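Long-range contacts in putative diguanylate cyclase (GGDEF) with PAS/PAC domain (Rhodopseudomonas palustris, PDB 3LIF), which probably makes cyclic di-GMP from two GTP molecules through its GGDEF domain, the present chain being its extracellular PDC-fold sensor domain: residues T31-I42 with L60-L70; P91-Y100 with L113-T122. All coordinates share one frame; numbering follows the deposited sequence.

Interaction 1 (T31-I42 with L60-L70); sequences TFQGADVVLDDI and LRALADNLPQL
The carbonyl oxygen of Thr31 is gripped by two donors that arrive from opposite faces of its plane. Ala35 N gives it the helical bond, and Gln69 NE2 adds a bond of 3.0 Å to the same Thr31 O, with an N-H...O angle of 151°. The donor is tilted modestly from the carbonyl plane, while the oxygen lies almost in the plane of the Gln69 amide. Gln69 gets there by folding: CG sits between backbone N and carbonyl carbon (chi1 73°) and the chain bends again at chi2, so that its stem runs past Thr31 in the opposite direction, with Gln69 CB 3.6 Å from Thr31 CG2. The hydroxyl of Thr31 is turned to His27 O of its own helix.

Farther along, the contact is wholly apolar. Ala35 CB meets Leu70 CD2 at 4.1 Å. Val38 splits its two methyls: CG1 meets Leu63 tip to tip, 4.0 Å from its CD2, whereas CG2 slides alongside Leu67, 3.9 Å from that residue's CD2. Ile42 CD1 then reaches the same Leu63 CD2, also at 4.0 Å, and touches Leu60 CD2 more loosely. The short helical segments run nearly antiparallel (169°) with axes 12.1 Å apart, a spacing bridged by leucine branches rather than by close backbones. Leu39, Ile42 and Leu70 also pack against strand 141-149. One directional bond thus pins the chain leading into strand 70-76 to the long helix 5-47, while the aliphatic row beyond it adds close packing without further polar links.

Interaction 2 (P91-Y100 with L113-T122); sequences PALDNSDRSY and LITGPIQSRT
The backbones come nearest at Tyr100 and Thr115, CA to CA 6.6 Å, where the loop of 91-100, with a type I turn from Asn95 to Arg98, enters its helix beside the edge strand of 113-122, which turns a corner at cis-Pro117. Arg121 reaches across to Asp97 and grips its carboxylate end-on: NH2 bonds OD1 at 2.8 Å and NH1 bonds OD2 at 2.9 Å, each on a syn lone pair. A chi1 of 69° swings the Asp97 carboxylate round to Arg121, and the near-coplanar setting of the two flat groups, 14° apart, lets both oxygens bond. The guanidinium of Arg98 lies flat on that of Arg121, centres 3.7 Å apart and planes at 9°; the carboxylate probably offsets part of the like charge. Ile118 lies over the other face of Arg98. At the edge, Arg98 NH2 donates to Gln119 O at 2.7 Å, the nitrogen standing above the carbonyl plane, and a water joins Arg98 NH1 to Gln119 N.

Nearer the helix start, Tyr100 CB packs 3.6 Å from Leu113 CD1, and its ring edge meets Ile118 CD1 at 4.0 Å from CE1. A second water links Ser99 OG and Thr115 OG1. Tyr100 OH and Arg98 NE both hydrogen-bond a bound methylpentanediol, probably from the crystallisation liquor. Loop and helix start thus pack over a face of the five-stranded antiparallel sheet beside its outer strand 113-119 and border this molecule, which may mark a pocket, consistent with the ligand site of PDC (Cache) sensor domains.

In the fold
Interactions 1 and 2, their centres about 18 Å apart, follow one another along the chain and are tied to the same five-stranded antiparallel sheet of one PDC subdomain. Interaction 1 sets helices 5-47 and 55-66 together and leads into strand 70-76; interaction 2 joins the loop before helix 99-106 to the edge strand 113-119. They touch directly where Phe32 CE2 packs 4.0 Å from Ile114 CD1. Strand 141-149 supports both: Leu39 and Ile42 rest on Val145, while Tyr100 lies against Val144 and Val146. The bound methylpentanediol belongs to interaction 2, about 3 Å from the Tyr100 side chain.

Interaction 1 (T31-I42 with L60-L70)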
loop_
_atom_site.group_PDB
_atom_site.type_symbol
_atom_site.label_atom_id
_atom_site.label_comp_id
_atom_site.label_asym_id
_atom_site.label_seq_id
_atom_site.Cartn_x
_atom_site.Cartn_y
_atom_site.Cartn_z
ATOM N N THR A 31 -4.847 2.156 7.877
ATOM C CA THR A 31 -5.101 0.916 7.124
ATOM C C THR A 31 -3.941 -0.091 7.237
ATOM O O THR A 31 -4.145 -1.254 7.558
ATOM C CB THR A 31 -5.296 1.193 5.681
ATOM O OG1 THR A 31 -6.387 2.113 5.523
ATOM C CG2 THR A 31 -5.585 -0.096 4.952
ATOM N N PHE A 32 -2.720 0.360 6.998
ATOM C CA PHE A 32 -1.587 -0.534 7.227
ATOM C C PHE A 32 -1.476 -1.006 8.673
ATOM O O PHE A 32 -1.183 -2.185 8.904
ATOM C CB PHE A 32 -0.275 0.035 6.661
ATOM C CG PHE A 32 -0.235 -0.036 5.166
ATOM C CD1 PHE A 32 -0.836 0.946 4.396
ATOM C CD2 PHE A 32 0.323 -1.137 4.519
ATOM C CE1 PHE A 32 -0.847 0.853 3.001
ATOM C CE2 PHE A 32 0.349 -1.201 3.134
ATOM C CZ PHE A 32 -0.265 -0.235 2.381
ATOM N N GLN A 33 -1.742 -0.113 9.634
ATOM C CA GLN A 33 -1.663 -0.453 11.035
ATOM C C GLN A 33 -2.642 -1.595 11.263
ATOM O O GLN A 33 -2.341 -2.597 11.891
ATOM C CB GLN A 33 -2.172 0.713 11.809
ATOM C CG GLN A 33 -1.779 0.732 13.243
ATOM C CD GLN A 33 -0.714 1.815 13.409
ATOM O OE1 GLN A 33 -0.986 2.873 13.994
ATOM N NE2 GLN A 33 0.493 1.585 12.842
ATOM N N GLY A 34 -3.828 -1.446 10.715
ATOM C CA GLY A 34 -4.823 -2.474 10.887
ATOM C C GLY A 34 -4.253 -3.816 10.493
ATOM O O GLY A 34 -4.450 -4.796 11.200
ATOM N N ALA A 35 -3.536 -3.841 9.361
ATOM C CA ALA A 35 -3.026 -5.038 8.762
ATOM C C ALA A 35 -1.875 -5.514 9.611
ATOM O O ALA A 35 -1.753 -6.706 9.871
ATOM C CB ALA A 35 -2.565 -4.757 7.338
ATOM N N ASP A 36 -1.035 -4.592 10.058
ATOM C CA ASP A 36 0.068 -4.980 10.902
ATOM C C ASP A 36 -0.449 -5.754 12.110
ATOM O O ASP A 36 0.004 -6.843 12.445
ATOM C CB ASP A 36 0.775 -3.758 11.394
ATOM C CG ASP A 36 2.181 -4.055 11.820
ATOM O OD1 ASP A 36 2.541 -5.284 11.827
ATOM O OD2 ASP A 36 2.943 -3.066 12.064
ATOM N N VAL A 37 -1.430 -5.187 12.780
ATOM C CA VAL A 37 -1.979 -5.829 13.938
ATOM C C VAL A 37 -2.410 -7.260 13.566
ATOM O O VAL A 37 -2.125 -8.217 14.302
ATOM C CB VAL A 37 -3.167 -4.946 14.584
ATOM C CG1 VAL A 37 -4.183 -5.811 15.280
ATOM C CG2 VAL A 37 -2.598 -3.917 15.546
ATOM N N VAL A 38 -3.109 -7.428 12.453
ATOM C CA VAL A 38 -3.553 -8.779 12.154
ATOM C C VAL A 38 -2.382 -9.757 11.895
ATOM O O VAL A 38 -2.398 -10.912 12.364
ATOM C CB VAL A 38 -4.481 -8.797 10.990
ATOM C CG1 VAL A 38 -4.560 -10.186 10.441
ATOM C CG2 VAL A 38 -5.832 -8.333 11.440
ATOM N N LEU A 39 -1.362 -9.308 11.154
ATOM C CA LEU A 39 -0.308 -10.237 10.812
ATOM C C LEU A 39 0.286 -10.618 12.137
ATOM O O LEU A 39 0.565 -11.793 12.414
ATOM C CB LEU A 39 0.738 -9.676 9.843
ATOM C CG LEU A 39 0.247 -9.490 8.390
ATOM C CD1 LEU A 39 1.263 -9.945 7.407
ATOM C CD2 LEU A 39 -0.992 -10.183 8.134
ATOM N N ASP A 40 0.407 -9.626 12.998
ATOM C CA ASP A 40 0.912 -9.881 14.343
ATOM C C ASP A 40 0.115 -10.948 15.155
ATOM O O ASP A 40 0.674 -11.867 15.743
ATOM C CB ASP A 40 1.142 -8.578 15.075
ATOM C CG ASP A 40 2.377 -8.630 15.824
ATOM O OD1 ASP A 40 2.732 -9.809 16.069
ATOM O OD2 ASP A 40 3.010 -7.581 16.129
ATOM N N ASP A 41 -1.207 -10.891 15.127
ATOM C CA ASP A 41 -1.947 -11.992 15.747
ATOM C C ASP A 41 -1.330 -13.270 15.161
ATOM O O ASP A 41 -1.155 -14.263 15.861
ATOM C CB ASP A 41 -3.465 -11.962 15.451
ATOM C CG ASP A 41 -4.238 -10.996 16.352
ATOM O OD1 ASP A 41 -3.616 -10.435 17.288
ATOM O OD2 ASP A 41 -5.461 -10.801 16.107
ATOM N N ILE A 42 -0.987 -13.264 13.873
ATOM C CA ILE A 42 -0.578 -14.517 13.278
ATOM C C ILE A 42 0.854 -14.861 13.689
ATOM O O ILE A 42 1.130 -16.001 14.000
ATOM C CB ILE A 42 -0.748 -14.508 11.768
ATOM C CG1 ILE A 42 -2.227 -14.341 11.418
ATOM C CG2 ILE A 42 -0.128 -15.771 11.133
ATOM C CD1 ILE A 42 -2.428 -13.938 9.992
ATOM N N LEU A 60 -7.898 -18.576 8.300
ATOM C CA LEU A 60 -7.322 -17.577 7.384
ATOM C C LEU A 60 -8.340 -17.039 6.400
ATOM O O LEU A 60 -8.361 -15.860 6.097
ATOM C CB LEU A 60 -6.145 -18.139 6.602
ATOM C CG LEU A 60 -4.934 -18.429 7.481
ATOM C CD1 LEU A 60 -3.791 -18.762 6.617
ATOM C CD2 LEU A 60 -4.549 -17.293 8.341
ATOM N N ARG A 61 -9.188 -17.900 5.886
ATOM C CA ARG A 61 -10.165 -17.419 4.955
ATOM C C ARG A 61 -11.179 -16.516 5.667
ATOM O O ARG A 61 -11.794 -15.630 5.060
ATOM C CB ARG A 61 -10.848 -18.595 4.278
ATOM C CG ARG A 61 -12.387 -18.505 4.197
ATOM C CD ARG A 61 -12.807 -19.256 2.955
ATOM N NE ARG A 61 -11.742 -19.004 1.976
ATOM C CZ ARG A 61 -11.815 -19.225 0.663
ATOM N NH1 ARG A 61 -12.928 -19.736 0.126
ATOM N NH2 ARG A 61 -10.768 -18.924 -0.116
ATOM N N ALA A 62 -11.355 -16.738 6.961
ATOM C CA ALA A 62 -12.348 -15.981 7.711
ATOM C C ALA A 62 -11.760 -14.602 7.900
ATOM O O ALA A 62 -12.373 -13.586 7.578
ATOM C CB ALA A 62 -12.623 -16.639 9.084
ATOM N N LEU A 63 -10.566 -14.625 8.458
ATOM C CA LEU A 63 -9.735 -13.492 8.704
ATOM C C LEU A 63 -9.610 -12.590 7.468
ATOM O O LEU A 63 -9.811 -11.365 7.536
ATOM C CB LEU A 63 -8.386 -14.066 9.072
ATOM C CG LEU A 63 -7.328 -13.079 9.424
ATOM C CD1 LEU A 63 -8.127 -11.943 9.959
ATOM C CD2 LEU A 63 -6.414 -13.692 10.482
ATOM N N ALA A 64 -9.275 -13.174 6.325
ATOM C CA ALA A 64 -9.192 -12.370 5.133
ATOM C C ALA A 64 -10.529 -11.707 4.825
ATOM O O ALA A 64 -10.581 -10.503 4.655
ATOM C CB ALA A 64 -8.722 -13.191 3.953
ATOM N N ASP A 65 -11.604 -12.482 4.732
ATOM C CA ASP A 65 -12.910 -11.900 4.381
ATOM C C ASP A 65 -13.373 -10.807 5.320
ATOM O O ASP A 65 -14.310 -10.092 5.015
ATOM C CB ASP A 65 -13.993 -12.942 4.247
ATOM C CG ASP A 65 -13.957 -13.605 2.901
ATOM O OD1 ASP A 65 -15.029 -14.066 2.446
ATOM O OD2 ASP A 65 -12.854 -13.658 2.279
ATOM N N ASN A 66 -12.663 -10.661 6.427
ATOM C CA ASN A 66 -12.974 -9.705 7.465
ATOM C C ASN A 66 -12.099 -8.464 7.476
ATOM O O ASN A 66 -12.376 -7.483 8.176
ATOM C CB ASN A 66 -12.726 -10.376 8.784
ATOM C CG ASN A 66 -13.888 -10.295 9.640
ATOM O OD1 ASN A 66 -13.803 -9.755 10.742
ATOM N ND2 ASN A 66 -15.045 -10.781 9.130
ATOM N N LEU A 67 -10.988 -8.552 6.764
ATOM C CA LEU A 67 -10.170 -7.406 6.559
ATOM C C LEU A 67 -10.495 -6.943 5.137
ATOM O O LEU A 67 -10.253 -7.682 4.169
ATOM C CB LEU A 67 -8.702 -7.795 6.739
ATOM C CG LEU A 67 -8.159 -7.559 8.142
ATOM C CD1 LEU A 67 -8.229 -6.091 8.520
ATOM C CD2 LEU A 67 -8.982 -8.323 9.112
ATOM N N PRO A 68 -11.102 -5.744 5.004
ATOM C CA PRO A 68 -11.409 -5.283 3.645
ATOM C C PRO A 68 -10.156 -4.854 2.935
ATOM O O PRO A 68 -10.157 -4.819 1.735
ATOM C CB PRO A 68 -12.316 -4.078 3.853
ATOM C CG PRO A 68 -12.555 -3.984 5.359
ATOM C CD PRO A 68 -11.480 -4.764 6.035
ATOM N N GLN A 69 -9.076 -4.552 3.647
ATOM C CA GLN A 69 -7.853 -4.144 2.935
ATOM C C GLN A 69 -6.860 -5.270 2.483
ATOM O O GLN A 69 -5.837 -4.985 1.802
ATOM C CB GLN A 69 -7.087 -3.115 3.729
ATOM C CG GLN A 69 -6.412 -3.707 4.903
ATOM C CD GLN A 69 -7.235 -3.523 6.215
ATOM O OE1 GLN A 69 -8.399 -3.961 6.316
ATOM N NE2 GLN A 69 -6.617 -2.850 7.212
ATOM N N LEU A 70 -7.145 -6.518 2.865
ATOM C CA LEU A 70 -6.278 -7.638 2.568
ATOM C C LEU A 70 -7.072 -8.565 1.715
ATOM O O LEU A 70 -8.156 -8.923 2.072
ATOM C CB LEU A 70 -5.911 -8.329 3.849
ATOM C CG LEU A 70 -5.021 -7.487 4.764
ATOM C CD1 LEU A 70 -4.435 -8.367 5.846
ATOM C CD2 LEU A 70 -3.873 -6.823 4.004
#

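Interaction 2 (P91-Y100 with L113-T122)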
loop_
_atom_site.group_PDB
_atom_site.type_symbol
_atom_site.label_atom_id
_atom_site.label_comp_id
_atom_site.label_asym_id
_atom_site.label_seq_id
_atom_site.Cartn_x
_atom_site.Cartn_y
_atom_site.Cartn_z
ATOM N N PRO A 91 -2.316 -23.422 -2.920
ATOM C CA PRO A 91 -1.211 -23.743 -3.814
ATOM C C PRO A 91 0.075 -23.939 -3.053
ATOM O O PRO A 91 0.836 -23.001 -2.910
ATOM C CB PRO A 91 -1.104 -22.500 -4.659
ATOM C CG PRO A 91 -1.625 -21.405 -3.735
ATOM C CD PRO A 91 -2.740 -22.024 -3.019
ATOM N N ALA A 92 0.335 -25.155 -2.584
ATOM C CA ALA A 92 1.516 -25.415 -1.757
ATOM C C ALA A 92 2.810 -25.468 -2.550
ATOM O O ALA A 92 3.574 -26.444 -2.476
ATOM C CB ALA A 92 1.333 -26.688 -0.975
ATOM N N LEU A 93 3.069 -24.406 -3.295
ATOM C CA LEU A 93 4.295 -24.315 -4.071
ATOM C C LEU A 93 5.479 -23.745 -3.293
ATOM O O LEU A 93 5.382 -23.250 -2.181
ATOM C CB LEU A 93 4.059 -23.438 -5.288
ATOM C CG LEU A 93 3.233 -23.912 -6.482
ATOM C CD1 LEU A 93 2.848 -25.339 -6.363
ATOM C CD2 LEU A 93 2.014 -23.088 -6.592
ATOM N N ASP A 94 6.625 -23.802 -3.922
ATOM C CA ASP A 94 7.851 -23.295 -3.354
ATOM C C ASP A 94 8.040 -21.813 -3.744
ATOM O O ASP A 94 8.144 -21.518 -4.925
ATOM C CB ASP A 94 9.012 -24.130 -3.915
ATOM C CG ASP A 94 10.380 -23.508 -3.658
ATOM O OD1 ASP A 94 11.186 -23.550 -4.597
ATOM O OD2 ASP A 94 10.674 -22.990 -2.543
ATOM N N ASN A 95 8.111 -20.907 -2.764
ATOM C CA ASN A 95 8.222 -19.467 -3.055
ATOM C C ASN A 95 9.475 -18.822 -2.462
ATOM O O ASN A 95 9.583 -17.600 -2.376
ATOM C CB ASN A 95 6.970 -18.707 -2.614
ATOM C CG ASN A 95 5.739 -19.168 -3.347
ATOM O OD1 ASN A 95 4.941 -19.897 -2.801
ATOM N ND2 ASN A 95 5.584 -18.763 -4.581
ATOM N N SER A 96 10.419 -19.671 -2.080
ATOM C CA SER A 96 11.713 -19.219 -1.546
ATOM C C SER A 96 12.480 -18.319 -2.501
ATOM O O SER A 96 13.517 -17.760 -2.133
ATOM C CB SER A 96 12.580 -20.427 -1.261
ATOM O OG SER A 96 12.560 -21.204 -2.440
ATOM N N ASP A 97 11.974 -18.139 -3.708
ATOM C CA ASP A 97 12.660 -17.214 -4.562
ATOM C C ASP A 97 12.219 -15.763 -4.247
ATOM O O ASP A 97 12.858 -14.802 -4.627
ATOM C CB ASP A 97 12.428 -17.551 -5.998
ATOM C CG ASP A 97 11.008 -17.290 -6.413
ATOM O OD1 ASP A 97 10.809 -16.497 -7.339
ATOM O OD2 ASP A 97 10.056 -17.835 -5.806
ATOM N N ARG A 98 11.129 -15.623 -3.510
ATOM C CA ARG A 98 10.427 -14.384 -3.411
ATOM C C ARG A 98 11.200 -13.440 -2.467
ATOM O O ARG A 98 11.725 -13.896 -1.441
ATOM C CB ARG A 98 9.073 -14.761 -2.888
ATOM C CG ARG A 98 7.968 -14.063 -3.516
ATOM C CD ARG A 98 7.865 -14.304 -4.974
ATOM N NE ARG A 98 6.474 -14.152 -5.363
ATOM C CZ ARG A 98 6.060 -13.653 -6.516
ATOM N NH1 ARG A 98 6.955 -13.245 -7.391
ATOM N NH2 ARG A 98 4.740 -13.557 -6.771
ATOM N N SER A 99 11.343 -12.163 -2.831
ATOM C CA SER A 99 12.254 -11.266 -2.045
ATOM C C SER A 99 11.835 -11.070 -0.613
ATOM O O SER A 99 12.681 -10.992 0.320
ATOM C CB SER A 99 12.391 -9.863 -2.657
ATOM O OG SER A 99 11.113 -9.351 -2.862
ATOM N N TYR A 100 10.535 -10.930 -0.420
ATOM C CA TYR A 100 10.083 -10.764 0.946
ATOM C C TYR A 100 10.460 -11.961 1.784
ATOM O O TYR A 100 10.783 -11.795 2.982
ATOM C CB TYR A 100 8.605 -10.506 1.037
ATOM C CG TYR A 100 7.721 -11.601 0.504
ATOM C CD1 TYR A 100 7.209 -11.510 -0.769
ATOM C CD2 TYR A 100 7.347 -12.707 1.290
ATOM C CE1 TYR A 100 6.354 -12.445 -1.262
ATOM C CE2 TYR A 100 6.469 -13.694 0.778
ATOM C CZ TYR A 100 5.983 -13.522 -0.499
ATOM O OH TYR A 100 5.154 -14.419 -1.110
ATOM N N LEU A 113 6.524 -5.656 6.014
ATOM C CA LEU A 113 7.383 -5.301 4.875
ATOM C C LEU A 113 6.441 -5.113 3.738
ATOM O O LEU A 113 5.467 -5.914 3.587
ATOM C CB LEU A 113 8.308 -6.428 4.518
ATOM C CG LEU A 113 9.607 -6.262 3.713
ATOM C CD1 LEU A 113 9.628 -7.392 2.602
ATOM C CD2 LEU A 113 9.973 -4.915 3.138
ATOM N N ILE A 114 6.674 -4.056 2.963
ATOM C CA ILE A 114 5.811 -3.840 1.794
ATOM C C ILE A 114 6.571 -4.136 0.544
ATOM O O ILE A 114 7.638 -3.624 0.350
ATOM C CB ILE A 114 5.262 -2.409 1.696
ATOM C CG1 ILE A 114 4.515 -2.044 2.981
ATOM C CG2 ILE A 114 4.383 -2.243 0.411
ATOM C CD1 ILE A 114 4.285 -0.642 3.070
ATOM N N THR A 115 6.032 -4.984 -0.296
ATOM C CA THR A 115 6.803 -5.504 -1.408
ATOM C C THR A 115 5.917 -5.453 -2.628
ATOM O O THR A 115 4.714 -5.749 -2.533
ATOM C CB THR A 115 7.107 -6.966 -1.148
ATOM O OG1 THR A 115 7.998 -7.051 -0.037
ATOM C CG2 THR A 115 7.715 -7.611 -2.367
ATOM N N GLY A 116 6.479 -5.073 -3.763
ATOM C CA GLY A 116 5.660 -4.951 -5.000
ATOM C C GLY A 116 6.324 -4.108 -6.066
ATOM O O GLY A 116 7.252 -3.371 -5.764
ATOM N N PRO A 117 5.821 -4.181 -7.290
ATOM C CA PRO A 117 4.667 -5.022 -7.590
ATOM C C PRO A 117 5.122 -6.440 -7.958
ATOM O O PRO A 117 6.168 -6.587 -8.553
ATOM C CB PRO A 117 4.059 -4.359 -8.830
ATOM C CG PRO A 117 5.216 -3.556 -9.461
ATOM C CD PRO A 117 6.334 -3.482 -8.482
ATOM N N ILE A 118 4.360 -7.465 -7.584
ATOM C CA ILE A 118 4.677 -8.821 -8.000
ATOM C C ILE A 118 3.420 -9.499 -8.486
ATOM O O ILE A 118 2.274 -9.059 -8.244
ATOM C CB ILE A 118 5.252 -9.675 -6.875
ATOM C CG1 ILE A 118 4.223 -9.802 -5.712
ATOM C CG2 ILE A 118 6.652 -9.168 -6.454
ATOM C CD1 ILE A 118 4.847 -10.308 -4.326
ATOM N N GLN A 119 3.636 -10.573 -9.227
ATOM C CA GLN A 119 2.501 -11.237 -9.796
ATOM C C GLN A 119 2.083 -12.337 -8.817
ATOM O O GLN A 119 2.825 -13.299 -8.599
ATOM C CB GLN A 119 2.828 -11.742 -11.174
ATOM C CG GLN A 119 1.599 -12.316 -11.773
ATOM C CD GLN A 119 1.804 -12.820 -13.170
ATOM O OE1 GLN A 119 0.838 -13.031 -13.902
ATOM N NE2 GLN A 119 3.054 -12.995 -13.566
ATOM N N SER A 120 0.938 -12.141 -8.166
ATOM C CA SER A 120 0.581 -12.944 -7.026
ATOM C C SER A 120 0.605 -14.413 -7.377
ATOM O O SER A 120 -0.130 -14.842 -8.254
ATOM C CB SER A 120 -0.837 -12.585 -6.585
ATOM O OG SER A 120 -1.517 -13.659 -5.931
ATOM N N ARG A 121 1.419 -15.186 -6.667
ATOM C CA ARG A 121 1.384 -16.655 -6.757
ATOM C C ARG A 121 0.098 -17.302 -6.236
ATOM O O ARG A 121 0.065 -18.529 -6.139
ATOM C CB ARG A 121 2.536 -17.278 -5.983
ATOM C CG ARG A 121 3.929 -16.770 -6.340
ATOM C CD ARG A 121 4.577 -17.545 -7.462
ATOM N NE ARG A 121 5.811 -16.991 -8.025
ATOM C CZ ARG A 121 7.023 -17.074 -7.470
ATOM N NH1 ARG A 121 7.219 -17.639 -6.302
ATOM N NH2 ARG A 121 8.070 -16.570 -8.077
ATOM N N THR A 122 -0.951 -16.539 -5.860
ATOM C CA THR A 122 -2.211 -17.210 -5.530
ATOM C C THR A 122 -3.295 -16.796 -6.453
ATOM O O THR A 122 -4.256 -17.519 -6.649
ATOM C CB THR A 122 -2.743 -16.966 -4.109
ATOM O OG1 THR A 122 -3.220 -15.643 -4.044
ATOM C CG2 THR A 122 -1.687 -17.174 -3.007
HETATM O O HOH W 1 5.968 -11.944 -9.826
HETATM O O HOH W 2 10.445 -7.577 -0.791
#